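Local coordinates for protein ATP-dependent DNA helicase (Mycobacterium smegmatis, PDB 5V9X) that unwinds RNA:DNA hybrids in an ATP-dependent manner while tracking 3' to 5' along single-stranded DNA, at residues Q466-V471 and A502-L507; A481-V486 and A493-S498; T676-S681 and R852-E857; W697-H702 and D753-D758. All blocks are in the same frame, centred on the assembly; numbering follows the deposited sequence.

How the contacts relate
The four contacts form two pairs on different parts of the chain. Contacts 1 and 2, with centres 12 Å apart, pack the three helices 461-471, 479-488 and 497-508 within the winged helix domain; both use helix 497-508, and Trp482 bridges them by lying against helix 461-471. Contacts 3 and 4 follow in the DEAD/H associated region, also 12 Å apart between centres, and reach one mixed sheet, with contact 4 falling in sequence between the two segments of contact 3. The pairs lie 44 to 51 Å apart between centres, so they belong to separate regions, contacts 1 and 2 lying between strands 424-429 and 657-659 of the second parallel helicase sheet and contacts 3 and 4 after it.

Contact 1. Residues Q466-V471 and A502-L507; sequences QHTVAV and ATLDLL
Across this contact Thr468 stands opposite Leu504, with their CA atoms 7.9 Å apart, and the next residue, Val469, faces Leu507, about a turn after Leu504 on the other helix. The two helical segments approach to 10.7 Å between axes and cross at -65°, a steep angle that confines the meeting to a single patch. Thr468 lies at the middle of it. Its CG2, held anti to the backbone N, points across to Leu504, whose CD2 lies 3.6 Å away, the two side chains meeting roughly at right angles. Leu507 adds both its branches: CD1 packs 3.7 Å from Thr468 CB, and CD2 reaches Val469 CG2 at 3.9 Å, so that the leucine fork spans two consecutive residues of the partner helix. These helices belong to the winged helix domain, in which three helices pack together and a two-stranded hairpin follows; strand 523-526 of that hairpin closes the patch, Leu523 touching both Thr468 and Leu507. Threonine suits its place because it has two different faces. Its methyl joins the apolar patch, while OG1 turns back to the carbonyl O of Leu464, one turn earlier, and also accepts the indole N-H of Trp482 from helix 479-488. A buried hydroxyl is thereby satisfied twice. The beta-branched Val469 offers only a methyl here, with CG2 beside the backbone N and directed at Leu507.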
# COMPACT_ATOMS: atom_id res chain seq x y z
N GLN A 466 17.60 12.13 -1.50
CA GLN A 466 16.74 13.09 -0.81
C GLN A 466 17.20 13.30 0.63
O GLN A 466 17.35 14.45 1.07
CB GLN A 466 15.29 12.61 -0.84
CG GLN A 466 14.32 13.52 -0.11
CD GLN A 466 12.88 13.06 -0.19
OE1 GLN A 466 12.15 13.08 0.80
NE2 GLN A 466 12.47 12.64 -1.38
N HIS A 467 17.44 12.22 1.37
CA HIS A 467 17.95 12.35 2.73
C HIS A 467 19.31 13.04 2.74
O HIS A 467 19.61 13.80 3.66
CB HIS A 467 18.04 10.97 3.39
CG HIS A 467 16.77 10.53 4.04
ND1 HIS A 467 16.53 10.68 5.39
CD2 HIS A 467 15.67 9.93 3.53
CE1 HIS A 467 15.33 10.20 5.68
NE2 HIS A 467 14.79 9.74 4.57
N THR A 468 20.13 12.79 1.72
CA THR A 468 21.46 13.39 1.68
C THR A 468 21.39 14.91 1.62
O THR A 468 22.19 15.60 2.25
CB THR A 468 22.25 12.84 0.50
OG1 THR A 468 22.36 11.41 0.61
CG2 THR A 468 23.65 13.43 0.47
N VAL A 469 20.42 15.44 0.87
CA VAL A 469 20.20 16.88 0.88
C VAL A 469 19.69 17.33 2.24
O VAL A 469 20.08 18.39 2.75
CB VAL A 469 19.23 17.29 -0.25
CG1 VAL A 469 18.96 18.79 -0.21
CG2 VAL A 469 19.78 16.88 -1.60
N ALA A 470 18.84 16.52 2.87
CA ALA A 470 18.20 16.92 4.12
C ALA A 470 19.14 16.81 5.31
O ALA A 470 19.11 17.68 6.19
CB ALA A 470 16.95 16.07 4.35
N VAL A 471 19.96 15.76 5.36
CA VAL A 471 20.87 15.60 6.50
C VAL A 471 21.92 16.70 6.50
O VAL A 471 22.42 17.08 7.57
CB VAL A 471 21.51 14.20 6.48
CG1 VAL A 471 22.41 14.03 5.26
CG2 VAL A 471 22.28 13.94 7.76
N ALA A 502 28.64 7.78 -6.14
CA ALA A 502 27.98 8.14 -7.39
C ALA A 502 26.77 9.04 -7.14
O ALA A 502 26.54 10.00 -7.88
CB ALA A 502 27.56 6.88 -8.15
N THR A 503 26.00 8.74 -6.10
CA THR A 503 24.86 9.58 -5.76
C THR A 503 25.31 10.97 -5.30
O THR A 503 24.71 11.98 -5.68
CB THR A 503 24.00 8.91 -4.69
OG1 THR A 503 23.45 7.69 -5.20
CG2 THR A 503 22.87 9.83 -4.25
N LEU A 504 26.38 11.03 -4.49
CA LEU A 504 26.87 12.32 -4.03
C LEU A 504 27.41 13.15 -5.18
O LEU A 504 27.27 14.38 -5.19
CB LEU A 504 27.96 12.12 -2.97
CG LEU A 504 27.63 11.29 -1.73
CD1 LEU A 504 28.73 11.44 -0.69
CD2 LEU A 504 26.29 11.69 -1.15
N ASP A 505 28.03 12.51 -6.17
CA ASP A 505 28.51 13.23 -7.34
C ASP A 505 27.37 13.92 -8.07
O ASP A 505 27.46 15.10 -8.42
CB ASP A 505 29.24 12.27 -8.29
CG ASP A 505 30.43 11.60 -7.65
OD1 ASP A 505 30.96 12.17 -6.67
OD2 ASP A 505 30.82 10.52 -8.12
N LEU A 506 26.28 13.19 -8.30
CA LEU A 506 25.14 13.76 -9.00
C LEU A 506 24.55 14.93 -8.24
O LEU A 506 24.21 15.96 -8.83
CB LEU A 506 24.09 12.67 -9.23
CG LEU A 506 22.84 13.03 -10.02
CD1 LEU A 506 23.21 13.82 -11.27
CD2 LEU A 506 22.11 11.75 -10.40
N LEU A 507 24.45 14.81 -6.91
CA LEU A 507 23.96 15.91 -6.09
C LEU A 507 24.93 17.08 -6.05
O LEU A 507 24.51 18.20 -5.72
CB LEU A 507 23.69 15.42 -4.67
CG LEU A 507 22.50 14.48 -4.47
CD1 LEU A 507 22.46 13.96 -3.05
CD2 LEU A 507 21.21 15.20 -4.81

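Contact 2. Residues A481-V486 and A493-S498; sequences AWFDAV and ATLPRS
The side chain of Arg497 lies across one face of the Phe483 ring. Its CD sits over the centre, 3.6 Å from the centroid and 2° off the normal, a textbook CH-pi contact. A bend at chi2 (55°) carries the chain across the ring and sets the guanidinium over the CG-CD2 side, one face toward Phe483 CB; CZ makes an off-centre cation-pi contact 4.5 Å from the centroid, the planes being 42° apart. At the ring's edge, the carbonyl O of Leu495 faces CZ of Phe483 at 3.6 Å, near the ring plane, so the electropositive C-H rim meets a carbonyl oxygen. This ring, under Arg497 CD and against Leu495, is the packed part, and its buried inner end is where Leu495 CD2 touches Val486 CG1 at 3.7 Å. Leucine and valine fill this apolar end, whereas the outer side faces solvent at Pro496, the N-cap residue of helix 497-508, and at the guanidinium end Asp484 OD1 stays 5.8 Å from Arg497 NH1, too far for a bond. Arginine suits this boundary, its methylenes covering the ring while its charge is met by Asp480 at NH2 and Glu501 at NE. The turn thus joins helices 479-488 and 497-508 of the winged helix domain; Phe500 of the latter packs on Phe483 and Trp482, and Leu461 and Leu464 of helix 461-471 line the inner side against Leu495 and Val486.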
# COMPACT_ATOMS: atom_id res chain seq x y z
N ALA A 481 30.57 9.31 7.85
CA ALA A 481 29.56 9.10 8.88
C ALA A 481 28.17 8.92 8.26
O ALA A 481 27.39 8.08 8.73
CB ALA A 481 29.56 10.27 9.86
N TRP A 482 27.86 9.69 7.22
CA TRP A 482 26.58 9.52 6.54
C TRP A 482 26.48 8.15 5.88
O TRP A 482 25.42 7.53 5.88
CB TRP A 482 26.38 10.64 5.52
CG TRP A 482 25.08 10.58 4.74
CD1 TRP A 482 24.94 10.73 3.39
CD2 TRP A 482 23.76 10.35 5.26
NE1 TRP A 482 23.62 10.61 3.04
CE2 TRP A 482 22.88 10.38 4.17
CE3 TRP A 482 23.25 10.13 6.54
CZ2 TRP A 482 21.50 10.19 4.31
CZ3 TRP A 482 21.88 9.94 6.68
CH2 TRP A 482 21.03 9.97 5.58
N PHE A 483 27.60 7.66 5.34
CA PHE A 483 27.61 6.30 4.79
C PHE A 483 27.46 5.26 5.89
O PHE A 483 26.77 4.25 5.71
CB PHE A 483 28.90 6.07 4.00
CG PHE A 483 28.97 4.74 3.32
CD1 PHE A 483 28.11 4.43 2.27
CD2 PHE A 483 29.91 3.79 3.70
CE1 PHE A 483 28.18 3.20 1.64
CE2 PHE A 483 29.98 2.56 3.07
CZ PHE A 483 29.11 2.27 2.04
N ASP A 484 28.10 5.49 7.04
CA ASP A 484 28.00 4.54 8.15
C ASP A 484 26.57 4.44 8.67
O ASP A 484 26.11 3.35 9.03
CB ASP A 484 28.94 4.94 9.28
CG ASP A 484 30.40 4.81 8.89
OD1 ASP A 484 30.74 3.90 8.10
OD2 ASP A 484 31.22 5.63 9.38
N ALA A 485 25.86 5.56 8.71
CA ALA A 485 24.47 5.54 9.18
C ALA A 485 23.55 4.92 8.14
O ALA A 485 22.63 4.17 8.49
CB ALA A 485 24.02 6.96 9.53
N VAL A 486 23.78 5.22 6.86
CA VAL A 486 22.95 4.69 5.79
C VAL A 486 22.98 3.17 5.79
O VAL A 486 21.94 2.51 5.65
CB VAL A 486 23.39 5.28 4.44
CG1 VAL A 486 22.90 4.43 3.29
CG2 VAL A 486 22.86 6.70 4.30
N ALA A 493 21.73 -1.99 3.58
CA ALA A 493 22.69 -2.82 4.29
C ALA A 493 23.80 -3.34 3.38
O ALA A 493 24.86 -3.75 3.88
CB ALA A 493 21.98 -3.99 4.97
N THR A 494 23.59 -3.35 2.06
CA THR A 494 24.59 -3.81 1.11
C THR A 494 24.98 -2.73 0.11
O THR A 494 25.53 -3.05 -0.95
CB THR A 494 24.11 -5.06 0.37
OG1 THR A 494 23.09 -4.69 -0.57
CG2 THR A 494 23.57 -6.10 1.34
N LEU A 495 24.70 -1.47 0.42
CA LEU A 495 24.96 -0.38 -0.51
C LEU A 495 26.45 -0.31 -0.87
O LEU A 495 27.28 -0.11 0.03
CB LEU A 495 24.51 0.95 0.10
CG LEU A 495 24.73 2.21 -0.73
CD1 LEU A 495 23.98 2.13 -2.05
CD2 LEU A 495 24.31 3.45 0.05
N PRO A 496 26.82 -0.48 -2.13
CA PRO A 496 28.22 -0.31 -2.51
C PRO A 496 28.66 1.13 -2.32
O PRO A 496 27.93 2.07 -2.64
CB PRO A 496 28.25 -0.72 -3.99
CG PRO A 496 26.97 -1.48 -4.22
CD PRO A 496 25.98 -0.88 -3.27
N ARG A 497 29.87 1.31 -1.78
CA ARG A 497 30.41 2.65 -1.61
C ARG A 497 30.50 3.39 -2.94
O ARG A 497 30.40 4.62 -2.97
CB ARG A 497 31.78 2.59 -0.94
CG ARG A 497 32.37 3.95 -0.58
CD ARG A 497 31.41 4.75 0.29
NE ARG A 497 31.98 6.01 0.76
CZ ARG A 497 32.56 6.17 1.95
NH1 ARG A 497 32.65 5.15 2.79
NH2 ARG A 497 33.05 7.35 2.30
N SER A 498 30.67 2.66 -4.04
CA SER A 498 30.68 3.29 -5.36
C SER A 498 29.33 3.91 -5.68
O SER A 498 29.26 5.04 -6.19
CB SER A 498 31.07 2.27 -6.43
OG SER A 498 30.17 1.18 -6.45

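Contact 3. Residues T676-S681 and R852-E857; sequences TGVVPS and RLRIVE
The flat group of this contact is the guanidinium of Arg854, which Val678 approaches obliquely, CG1 lying 4.2 Å from NH1. The arginine chain runs toward the loop through two extended torsions and bends at chi3 (-42°). Beside it, two residues along the same strand, Val856 offers CG2 to Val678 CG2 at 4.3 Å, a light apolar touch between methyls. Val678 thus turns one branch to each of the two, a charged planar group and a valine, and it also touches Val686 of strand 684-691. Valine fits this partly exposed place, for it is compact and apolar, while the guanidinium end of Arg854 brushes it and remains at the surface.

The loop is shaped to present this residue. After helix 661-676, Gly677 is the first residue to leave helical backbone angles, its positive phi (78°) being readily adopted by glycine, and Val678 N turns back to Thr676 O in a weak hydrogen bond, a conformation close to a classic gamma turn. Thr676 OG1 donates to Val678 O at 2.6 Å and is also hydrogen-bonded with Gln672 O, so the threonine ties the helix end to the turn. Further on, Ser681 OG accepts the backbone N-H groups of Thr683 and Thr684, as in an ST turn, at the entry to strand 684-691. That strand pairs in parallel with 854-859 through Arg854 and Val856, and the arrangement is that of a helix-to-strand connection lying over the edge strand of the mixed sheet in the DEAD/H associated region.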
# COMPACT_ATOMS: atom_id res chain seq x y z
N THR A 676 -14.27 -21.64 -24.22
CA THR A 676 -12.90 -22.06 -24.52
C THR A 676 -12.64 -23.52 -24.15
O THR A 676 -11.49 -23.94 -24.11
CB THR A 676 -11.88 -21.17 -23.82
OG1 THR A 676 -12.11 -21.17 -22.41
CG2 THR A 676 -11.97 -19.74 -24.34
N GLY A 677 -13.69 -24.30 -23.87
CA GLY A 677 -13.50 -25.69 -23.54
C GLY A 677 -13.02 -25.90 -22.11
O GLY A 677 -13.63 -26.66 -21.35
N VAL A 678 -11.95 -25.20 -21.74
CA VAL A 678 -11.39 -25.24 -20.40
C VAL A 678 -11.25 -23.81 -19.90
O VAL A 678 -11.30 -22.85 -20.67
CB VAL A 678 -10.02 -25.96 -20.35
CG1 VAL A 678 -10.15 -27.39 -20.86
CG2 VAL A 678 -8.99 -25.19 -21.17
N VAL A 679 -11.08 -23.68 -18.59
CA VAL A 679 -10.94 -22.35 -17.98
C VAL A 679 -9.48 -22.13 -17.58
O VAL A 679 -8.79 -23.08 -17.19
CB VAL A 679 -11.89 -22.17 -16.79
CG1 VAL A 679 -13.30 -22.59 -17.17
CG2 VAL A 679 -11.40 -22.94 -15.56
N PRO A 680 -8.98 -20.90 -17.69
CA PRO A 680 -7.60 -20.63 -17.27
C PRO A 680 -7.41 -20.90 -15.79
O PRO A 680 -8.33 -20.75 -14.98
CB PRO A 680 -7.43 -19.14 -17.59
CG PRO A 680 -8.50 -18.83 -18.58
CD PRO A 680 -9.64 -19.73 -18.27
N SER A 681 -6.20 -21.32 -15.44
CA SER A 681 -5.89 -21.69 -14.06
C SER A 681 -4.39 -21.59 -13.85
O SER A 681 -3.64 -21.19 -14.74
CB SER A 681 -6.41 -23.10 -13.75
OG SER A 681 -5.62 -24.08 -14.41
N ARG A 852 4.64 -28.81 -17.51
CA ARG A 852 3.89 -28.79 -16.27
C ARG A 852 2.87 -27.66 -16.22
O ARG A 852 1.97 -27.70 -15.37
CB ARG A 852 4.84 -28.68 -15.07
CG ARG A 852 5.57 -29.98 -14.76
CD ARG A 852 6.64 -29.81 -13.69
NE ARG A 852 7.24 -31.09 -13.33
CZ ARG A 852 8.37 -31.23 -12.64
NH1 ARG A 852 9.04 -30.16 -12.24
NH2 ARG A 852 8.83 -32.44 -12.36
N LEU A 853 2.99 -26.66 -17.09
CA LEU A 853 1.98 -25.63 -17.27
C LEU A 853 1.44 -25.78 -18.69
O LEU A 853 2.14 -25.48 -19.66
CB LEU A 853 2.56 -24.23 -17.04
CG LEU A 853 1.63 -23.14 -16.51
CD1 LEU A 853 2.43 -21.91 -16.12
CD2 LEU A 853 0.54 -22.77 -17.51
N ARG A 854 0.21 -26.26 -18.80
CA ARG A 854 -0.41 -26.49 -20.10
C ARG A 854 -0.72 -25.16 -20.78
O ARG A 854 -0.84 -24.11 -20.15
CB ARG A 854 -1.69 -27.31 -19.94
CG ARG A 854 -2.05 -28.17 -21.14
CD ARG A 854 -3.55 -28.45 -21.20
NE ARG A 854 -4.12 -28.76 -19.89
CZ ARG A 854 -5.41 -29.01 -19.68
NH1 ARG A 854 -6.26 -29.00 -20.69
NH2 ARG A 854 -5.84 -29.28 -18.45
N ILE A 855 -0.85 -25.22 -22.11
CA ILE A 855 -1.29 -24.09 -22.92
C ILE A 855 -2.26 -24.62 -23.97
O ILE A 855 -2.02 -25.67 -24.57
CB ILE A 855 -0.11 -23.34 -23.57
CG1 ILE A 855 0.71 -22.62 -22.50
CG2 ILE A 855 -0.61 -22.34 -24.61
CD1 ILE A 855 1.85 -21.82 -23.06
N VAL A 856 -3.35 -23.90 -24.18
CA VAL A 856 -4.41 -24.32 -25.08
C VAL A 856 -4.70 -23.19 -26.06
O VAL A 856 -4.93 -22.05 -25.64
CB VAL A 856 -5.69 -24.71 -24.31
CG1 VAL A 856 -6.80 -25.09 -25.28
CG2 VAL A 856 -5.40 -25.86 -23.35
N GLU A 857 -4.69 -23.51 -27.35
CA GLU A 857 -5.13 -22.58 -28.38
C GLU A 857 -6.59 -22.85 -28.71
O GLU A 857 -6.98 -24.00 -28.90
CB GLU A 857 -4.29 -22.71 -29.65
CG GLU A 857 -2.79 -22.69 -29.44
CD GLU A 857 -2.02 -22.52 -30.74
OE1 GLU A 857 -2.55 -21.86 -31.66
OE2 GLU A 857 -0.90 -23.05 -30.84

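Contact 4. Residues W697-H702 and D753-D758; sequences WRVILH and DLFVFD
The backbone of Leu701 is hydrogen-bonded to Ile738, and that of Val699 to Val740, so strand 697-702 pairs with strand 737-742 while these two side chains project toward Phe755. Leu701 takes the ring over one face: its CB stands over the centre, 3.6 Å from the centroid and 13° off the normal, in a CH-pi contact. One of its branches follows, CD2 lying 3.6 Å from Phe755 CD1, the two side chains running past each other in opposite directions. Val699 comes from the side instead. Its CG1, anti to the backbone N, meets the ring near its plane, 4.1 Å from CE2. The ring reaches both because Phe755 CG stands anti to its own carbonyl carbon (chi1 -55°), which lays the aromatic group on the face of the sheet. Phenylalanine suits this buried place, since one flat ring can receive a leucine on its face and a valine at its edge and still touch Ile738 and Val740 beyond. The loop behind it is held by Arg720, which bonds to Val756 O and makes a cation-pi contact with Phe757. Alternation along the strand sends Ile700 away from the loop, and both Ile700 and His702 touch helix 865-870, while Leu701 also meets Leu713 of helix 707-725. The arrangement is that of a sheet sandwiched between helices, with a loop residue packed on one apolar face.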
# COMPACT_ATOMS: atom_id res chain seq x y z
N TRP A 697 -7.49 -9.35 -36.33
CA TRP A 697 -7.30 -10.43 -35.38
C TRP A 697 -7.06 -9.89 -33.97
O TRP A 697 -6.56 -8.78 -33.78
CB TRP A 697 -6.11 -11.30 -35.79
CG TRP A 697 -6.43 -12.31 -36.86
CD1 TRP A 697 -5.89 -12.38 -38.11
CD2 TRP A 697 -7.37 -13.39 -36.76
NE1 TRP A 697 -6.43 -13.44 -38.79
CE2 TRP A 697 -7.34 -14.07 -37.99
CE3 TRP A 697 -8.23 -13.84 -35.75
CZ2 TRP A 697 -8.14 -15.19 -38.24
CZ3 TRP A 697 -9.02 -14.94 -36.00
CH2 TRP A 697 -8.97 -15.60 -37.23
N ARG A 698 -7.42 -10.70 -32.98
CA ARG A 698 -7.17 -10.39 -31.58
C ARG A 698 -6.83 -11.68 -30.86
O ARG A 698 -7.66 -12.59 -30.77
CB ARG A 698 -8.37 -9.70 -30.93
CG ARG A 698 -8.20 -8.20 -30.79
CD ARG A 698 -9.39 -7.55 -30.11
NE ARG A 698 -9.16 -6.13 -29.87
CZ ARG A 698 -9.27 -5.19 -30.80
NH1 ARG A 698 -9.62 -5.52 -32.04
NH2 ARG A 698 -9.04 -3.92 -30.50
N VAL A 699 -5.60 -11.76 -30.34
CA VAL A 699 -5.10 -12.94 -29.65
C VAL A 699 -4.90 -12.59 -28.19
O VAL A 699 -4.09 -11.71 -27.86
CB VAL A 699 -3.80 -13.45 -30.29
CG1 VAL A 699 -3.39 -14.78 -29.67
CG2 VAL A 699 -3.96 -13.58 -31.79
N ILE A 700 -5.62 -13.28 -27.31
CA ILE A 700 -5.63 -12.99 -25.88
C ILE A 700 -4.99 -14.15 -25.14
O ILE A 700 -5.37 -15.31 -25.35
CB ILE A 700 -7.06 -12.74 -25.37
CG1 ILE A 700 -7.65 -11.49 -26.02
CG2 ILE A 700 -7.06 -12.60 -23.86
CD1 ILE A 700 -9.09 -11.24 -25.67
N LEU A 701 -4.01 -13.85 -24.30
CA LEU A 701 -3.43 -14.84 -23.39
C LEU A 701 -4.16 -14.76 -22.06
O LEU A 701 -4.25 -13.68 -21.46
CB LEU A 701 -1.93 -14.60 -23.19
CG LEU A 701 -1.28 -15.41 -22.07
CD1 LEU A 701 -1.44 -16.91 -22.31
CD2 LEU A 701 0.19 -15.04 -21.91
N HIS A 702 -4.70 -15.88 -21.61
CA HIS A 702 -5.40 -15.95 -20.34
C HIS A 702 -4.49 -16.58 -19.29
O HIS A 702 -3.98 -17.69 -19.49
CB HIS A 702 -6.69 -16.76 -20.47
CG HIS A 702 -7.77 -16.08 -21.24
ND1 HIS A 702 -7.72 -15.91 -22.61
CD2 HIS A 702 -8.94 -15.53 -20.84
CE1 HIS A 702 -8.81 -15.29 -23.02
NE2 HIS A 702 -9.57 -15.05 -21.96
N ASP A 753 2.57 -19.86 -29.53
CA ASP A 753 4.02 -19.80 -29.33
C ASP A 753 4.53 -18.37 -29.21
O ASP A 753 5.68 -18.17 -28.81
CB ASP A 753 4.74 -20.52 -30.47
CG ASP A 753 4.27 -21.95 -30.65
OD1 ASP A 753 3.14 -22.15 -31.14
OD2 ASP A 753 5.03 -22.87 -30.29
N LEU A 754 3.69 -17.38 -29.55
CA LEU A 754 4.08 -15.98 -29.41
C LEU A 754 4.41 -15.63 -27.97
O LEU A 754 5.33 -14.85 -27.71
CB LEU A 754 2.94 -15.10 -29.94
CG LEU A 754 3.05 -13.58 -29.80
CD1 LEU A 754 4.28 -13.06 -30.52
CD2 LEU A 754 1.80 -12.92 -30.34
N PHE A 755 3.68 -16.21 -27.02
CA PHE A 755 3.88 -15.89 -25.61
C PHE A 755 4.96 -16.74 -24.94
O PHE A 755 5.49 -16.33 -23.90
CB PHE A 755 2.57 -16.06 -24.84
CG PHE A 755 1.43 -15.27 -25.41
CD1 PHE A 755 1.29 -13.92 -25.11
CD2 PHE A 755 0.49 -15.86 -26.24
CE1 PHE A 755 0.24 -13.18 -25.64
CE2 PHE A 755 -0.56 -15.13 -26.77
CZ PHE A 755 -0.69 -13.79 -26.46
N VAL A 756 5.31 -17.88 -25.52
CA VAL A 756 6.21 -18.83 -24.87
C VAL A 756 7.66 -18.44 -25.16
O VAL A 756 8.04 -18.24 -26.32
CB VAL A 756 5.93 -20.26 -25.35
CG1 VAL A 756 6.87 -21.25 -24.68
CG2 VAL A 756 4.48 -20.62 -25.07
N PHE A 757 8.46 -18.34 -24.10
CA PHE A 757 9.88 -18.04 -24.20
C PHE A 757 10.67 -19.03 -23.37
O PHE A 757 10.14 -19.68 -22.46
CB PHE A 757 10.19 -16.61 -23.73
CG PHE A 757 9.76 -15.54 -24.69
CD1 PHE A 757 8.43 -15.18 -24.80
CD2 PHE A 757 10.70 -14.87 -25.46
CE1 PHE A 757 8.03 -14.19 -25.68
CE2 PHE A 757 10.31 -13.88 -26.35
CZ PHE A 757 8.98 -13.54 -26.46
N ASP A 758 11.96 -19.15 -23.69
CA ASP A 758 12.85 -19.98 -22.89
C ASP A 758 13.17 -19.29 -21.57
O ASP A 758 13.21 -18.06 -21.48
CB ASP A 758 14.14 -20.28 -23.65
CG ASP A 758 13.97 -21.38 -24.68
OD1 ASP A 758 13.32 -22.40 -24.37
OD2 ASP A 758 14.49 -21.24 -25.81